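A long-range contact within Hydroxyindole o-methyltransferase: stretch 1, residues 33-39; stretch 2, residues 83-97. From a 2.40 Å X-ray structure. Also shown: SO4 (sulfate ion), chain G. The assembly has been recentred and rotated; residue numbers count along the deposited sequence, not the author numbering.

Stretch 1 33-39: VFDLLAE
Stretch 2, residues 83-97: FYRNTELSSDYLTTV

Residues 33-39 form a helix. Residues 83-86 are a strand that begins earlier in the chain; Thr87 follows, and a second helix starts at Glu88. Residues 95-97 are loop. The first helix lies across both elements: its N-to-C direction makes 97° with the strand and 106° with the second helix. The closest axis approaches are 7.9 Å and 10.0 Å. Two pairs set the register: Asp35 CA lies 5.1 Å from Thr95 CA, and Leu37 CA lies 6.3 Å from Arg85 CA. Together the stretches bury 468 Å².

Phe34 is covered most. It is helical (phi/psi -64/-39), its CA-to-CB bond points toward the other stretch, and chi1 is m (-48°) with chi2 -66°. Leu94 (chi1 m, chi2 t) packs on one ring face. Its CD1 is 3.9 Å from the Phe34 ring centroid and 17° off the ring normal, a CH-pi contact. Leu94 CB also meets Phe34 CD2 at 3.6 Å. Asn86 OD1 lies at the ring edge, 3.4 Å from Phe34 CD1, where the ring's weakly positive hydrogens suit an oxygen. Ser90 CB approaches Phe34 CD1 obliquely at 3.7 Å.

Asn86 is the most covered residue of the second stretch. It has phi/psi -73/157, with chi1 m (-84°) and chi2 -47°. Its CA-to-CB bond points sideways, but the amide end comes nearer the helix. Asn86 ND2 donates to Phe34 O at 3.1 Å, with a nearly straight angle of 173°. Phe34 O also accepts from Ala38 N at 3.0 Å, so the carbonyl serves the helix and the contact together.

Leu37 is second to Phe34 in covered area. It has phi/psi -70/-32, chi1 m (-75°) and chi2 t (167°). Its CA-to-CB bond points toward the other stretch. Leu37 CD2 makes a van der Waals contact with the backbone carbonyl Tyr84 O at 3.4 Å and an apolar contact with Tyr84 CB at 4.5 Å. Leu37 CB lies 3.7 Å from Asn86 ND2.

Asp35 (chi1 m, -75°; chi2 -39°) anchors the loop with both carboxylate oxygens. Thr96 N donates to Asp35 OD1 at 2.7 Å and 174°. Thr96 OG1 donates to Asp35 OD2 at 2.7 Å. Thr96 has phi/psi -58/-38 and chi1 m (-53°). Beside this pair, Thr95 (chi1 p, 71°) places CG2 3.8 Å from Ala38 CB. Thr95 OG1 turns back to donate to Ser91 O at 2.7 Å.

Thr87 (chi1 p, 50°) caps the second helix: its OG1 accepts from Ser90 N at 3.1 Å. Thr87 N donates to Ser90 OG at 2.9 Å. A sulfate ion, probably from the crystallisation liquor, accepts through O3 from Glu88 N at 3.1 Å.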

# COMPACT_ATOMS: atom_id res chain seq x y z
N VAL A 33 -7.67 -12.09 13.68
CA VAL A 33 -9.12 -11.88 13.51
C VAL A 33 -9.80 -13.11 12.88
O VAL A 33 -10.79 -13.61 13.43
CB VAL A 33 -9.41 -10.57 12.72
CG1 VAL A 33 -10.88 -10.47 12.32
CG2 VAL A 33 -8.98 -9.34 13.50
N PHE A 34 -9.27 -13.57 11.74
CA PHE A 34 -9.78 -14.71 10.97
C PHE A 34 -9.73 -16.04 11.72
O PHE A 34 -10.69 -16.80 11.64
CB PHE A 34 -9.11 -14.78 9.59
CG PHE A 34 -9.09 -13.44 8.89
CD1 PHE A 34 -10.27 -12.84 8.47
CD2 PHE A 34 -7.89 -12.77 8.67
CE1 PHE A 34 -10.25 -11.58 7.85
CE2 PHE A 34 -7.87 -11.53 8.03
CZ PHE A 34 -9.05 -10.94 7.63
N ASP A 35 -8.65 -16.28 12.50
CA ASP A 35 -8.49 -17.49 13.32
C ASP A 35 -9.54 -17.53 14.44
O ASP A 35 -10.22 -18.55 14.60
CB ASP A 35 -7.07 -17.59 13.91
CG ASP A 35 -5.99 -18.00 12.93
OD1 ASP A 35 -6.26 -18.88 12.07
OD2 ASP A 35 -4.85 -17.51 13.06
N LEU A 36 -9.70 -16.41 15.18
CA LEU A 36 -10.67 -16.23 16.26
C LEU A 36 -12.10 -16.47 15.76
O LEU A 36 -12.89 -17.09 16.48
CB LEU A 36 -10.55 -14.82 16.85
CG LEU A 36 -11.38 -14.52 18.10
CD1 LEU A 36 -10.68 -15.03 19.35
CD2 LEU A 36 -11.64 -13.04 18.23
N LEU A 37 -12.42 -15.97 14.54
CA LEU A 37 -13.73 -16.13 13.89
C LEU A 37 -13.98 -17.56 13.45
O LEU A 37 -15.13 -17.99 13.47
CB LEU A 37 -13.91 -15.16 12.70
CG LEU A 37 -14.17 -13.68 13.03
CD1 LEU A 37 -14.02 -12.82 11.80
CD2 LEU A 37 -15.55 -13.48 13.63
N ALA A 38 -12.92 -18.30 13.06
CA ALA A 38 -12.99 -19.70 12.64
C ALA A 38 -13.07 -20.66 13.84
O ALA A 38 -13.60 -21.77 13.70
CB ALA A 38 -11.79 -20.05 11.77
N GLU A 39 -12.55 -20.23 15.01
CA GLU A 39 -12.52 -20.99 16.26
C GLU A 39 -13.77 -20.78 17.10
O GLU A 39 -14.06 -21.59 17.99
CB GLU A 39 -11.26 -20.66 17.07
CG GLU A 39 -10.01 -21.35 16.54
CD GLU A 39 -8.73 -21.06 17.29
OE1 GLU A 39 -8.18 -19.95 17.12
OE2 GLU A 39 -8.25 -21.96 18.02
N PHE A 83 -22.80 -8.69 13.70
CA PHE A 83 -22.10 -9.96 13.91
C PHE A 83 -21.32 -10.31 12.65
O PHE A 83 -21.87 -10.37 11.56
CB PHE A 83 -23.06 -11.07 14.33
CG PHE A 83 -23.56 -10.90 15.74
CD1 PHE A 83 -22.84 -11.39 16.82
CD2 PHE A 83 -24.75 -10.22 15.99
CE1 PHE A 83 -23.29 -11.21 18.12
CE2 PHE A 83 -25.20 -10.03 17.30
CZ PHE A 83 -24.47 -10.55 18.36
N TYR A 84 -20.01 -10.51 12.82
CA TYR A 84 -19.07 -10.78 11.75
C TYR A 84 -18.77 -12.24 11.61
O TYR A 84 -18.73 -12.96 12.60
CB TYR A 84 -17.78 -9.99 11.97
CG TYR A 84 -18.03 -8.50 12.12
CD1 TYR A 84 -18.32 -7.94 13.37
CD2 TYR A 84 -18.05 -7.66 11.01
CE1 TYR A 84 -18.63 -6.59 13.50
CE2 TYR A 84 -18.34 -6.31 11.14
CZ TYR A 84 -18.64 -5.78 12.38
OH TYR A 84 -18.86 -4.43 12.50
N ARG A 85 -18.57 -12.68 10.37
CA ARG A 85 -18.24 -14.06 10.04
C ARG A 85 -17.25 -14.08 8.88
O ARG A 85 -17.16 -13.09 8.14
CB ARG A 85 -19.53 -14.87 9.76
CG ARG A 85 -20.07 -14.80 8.33
CD ARG A 85 -21.46 -15.40 8.22
NE ARG A 85 -22.32 -14.61 7.34
CZ ARG A 85 -22.94 -13.48 7.68
NH1 ARG A 85 -22.78 -12.97 8.90
NH2 ARG A 85 -23.71 -12.84 6.81
N ASN A 86 -16.51 -15.18 8.72
CA ASN A 86 -15.55 -15.34 7.63
C ASN A 86 -16.26 -15.57 6.29
O ASN A 86 -17.42 -16.01 6.25
CB ASN A 86 -14.59 -16.51 7.92
CG ASN A 86 -13.40 -16.19 8.78
OD1 ASN A 86 -12.69 -15.20 8.58
ND2 ASN A 86 -13.09 -17.09 9.71
N THR A 87 -15.55 -15.25 5.20
CA THR A 87 -15.97 -15.47 3.82
C THR A 87 -15.30 -16.78 3.34
O THR A 87 -14.61 -17.44 4.12
CB THR A 87 -15.48 -14.32 2.94
OG1 THR A 87 -14.08 -14.10 3.18
CG2 THR A 87 -16.29 -13.05 3.12
N GLU A 88 -15.48 -17.13 2.05
CA GLU A 88 -14.83 -18.31 1.48
C GLU A 88 -13.34 -17.98 1.37
O GLU A 88 -12.51 -18.80 1.74
CB GLU A 88 -15.41 -18.66 0.10
CG GLU A 88 -16.71 -19.43 0.17
CD GLU A 88 -16.63 -20.95 0.15
OE1 GLU A 88 -15.51 -21.50 0.33
OE2 GLU A 88 -17.69 -21.59 -0.01
N LEU A 89 -13.04 -16.72 0.98
CA LEU A 89 -11.71 -16.13 0.84
C LEU A 89 -10.88 -16.26 2.13
O LEU A 89 -9.78 -16.79 2.09
CB LEU A 89 -11.87 -14.63 0.46
CG LEU A 89 -10.68 -13.93 -0.22
CD1 LEU A 89 -11.13 -12.70 -0.97
CD2 LEU A 89 -9.58 -13.58 0.76
N SER A 90 -11.39 -15.72 3.24
CA SER A 90 -10.71 -15.70 4.53
C SER A 90 -10.57 -17.06 5.16
O SER A 90 -9.55 -17.34 5.79
CB SER A 90 -11.33 -14.68 5.49
OG SER A 90 -12.73 -14.84 5.66
N SER A 91 -11.58 -17.92 4.99
CA SER A 91 -11.54 -19.28 5.52
C SER A 91 -10.42 -20.07 4.82
O SER A 91 -9.57 -20.68 5.48
CB SER A 91 -12.90 -19.96 5.33
OG SER A 91 -12.84 -21.35 5.61
N ASP A 92 -10.38 -19.99 3.48
CA ASP A 92 -9.41 -20.68 2.65
C ASP A 92 -8.00 -20.09 2.68
O ASP A 92 -7.04 -20.85 2.60
CB ASP A 92 -9.90 -20.77 1.19
CG ASP A 92 -11.26 -21.43 0.95
OD1 ASP A 92 -11.71 -22.20 1.83
OD2 ASP A 92 -11.87 -21.16 -0.11
N TYR A 93 -7.86 -18.75 2.72
CA TYR A 93 -6.52 -18.16 2.63
C TYR A 93 -6.01 -17.42 3.82
O TYR A 93 -4.85 -17.01 3.81
CB TYR A 93 -6.42 -17.25 1.39
CG TYR A 93 -6.82 -17.90 0.09
CD1 TYR A 93 -6.04 -18.91 -0.49
CD2 TYR A 93 -7.97 -17.51 -0.59
CE1 TYR A 93 -6.42 -19.54 -1.67
CE2 TYR A 93 -8.36 -18.12 -1.78
CZ TYR A 93 -7.58 -19.13 -2.32
OH TYR A 93 -7.95 -19.73 -3.50
N LEU A 94 -6.86 -17.19 4.83
CA LEU A 94 -6.51 -16.37 5.98
C LEU A 94 -6.63 -17.04 7.35
O LEU A 94 -6.39 -16.38 8.36
CB LEU A 94 -7.29 -15.02 5.92
CG LEU A 94 -7.15 -14.20 4.62
CD1 LEU A 94 -8.09 -13.00 4.61
CD2 LEU A 94 -5.75 -13.70 4.44
N THR A 95 -7.00 -18.34 7.40
CA THR A 95 -7.06 -19.10 8.66
C THR A 95 -5.83 -20.03 8.71
O THR A 95 -5.46 -20.61 7.68
CB THR A 95 -8.40 -19.84 8.88
OG1 THR A 95 -8.52 -20.95 7.98
CG2 THR A 95 -9.63 -18.91 8.80
N THR A 96 -5.19 -20.13 9.88
CA THR A 96 -3.99 -20.93 10.12
C THR A 96 -4.19 -22.43 9.79
O THR A 96 -3.28 -23.05 9.22
CB THR A 96 -3.43 -20.62 11.52
OG1 THR A 96 -3.27 -19.21 11.64
CG2 THR A 96 -2.10 -21.29 11.80
N VAL A 97 -5.38 -22.99 10.10
CA VAL A 97 -5.70 -24.40 9.83
C VAL A 97 -5.83 -24.74 8.34
O VAL A 97 -5.56 -25.88 7.97
CB VAL A 97 -6.91 -24.97 10.63
CG1 VAL A 97 -6.58 -25.10 12.12
CG2 VAL A 97 -8.18 -24.16 10.41
S SO4 G . -18.92 -15.90 0.84
O1 SO4 G . -19.31 -17.12 0.10
O2 SO4 G . -18.88 -16.20 2.27
O3 SO4 G . -17.58 -15.48 0.41
O4 SO4 G . -19.89 -14.83 0.58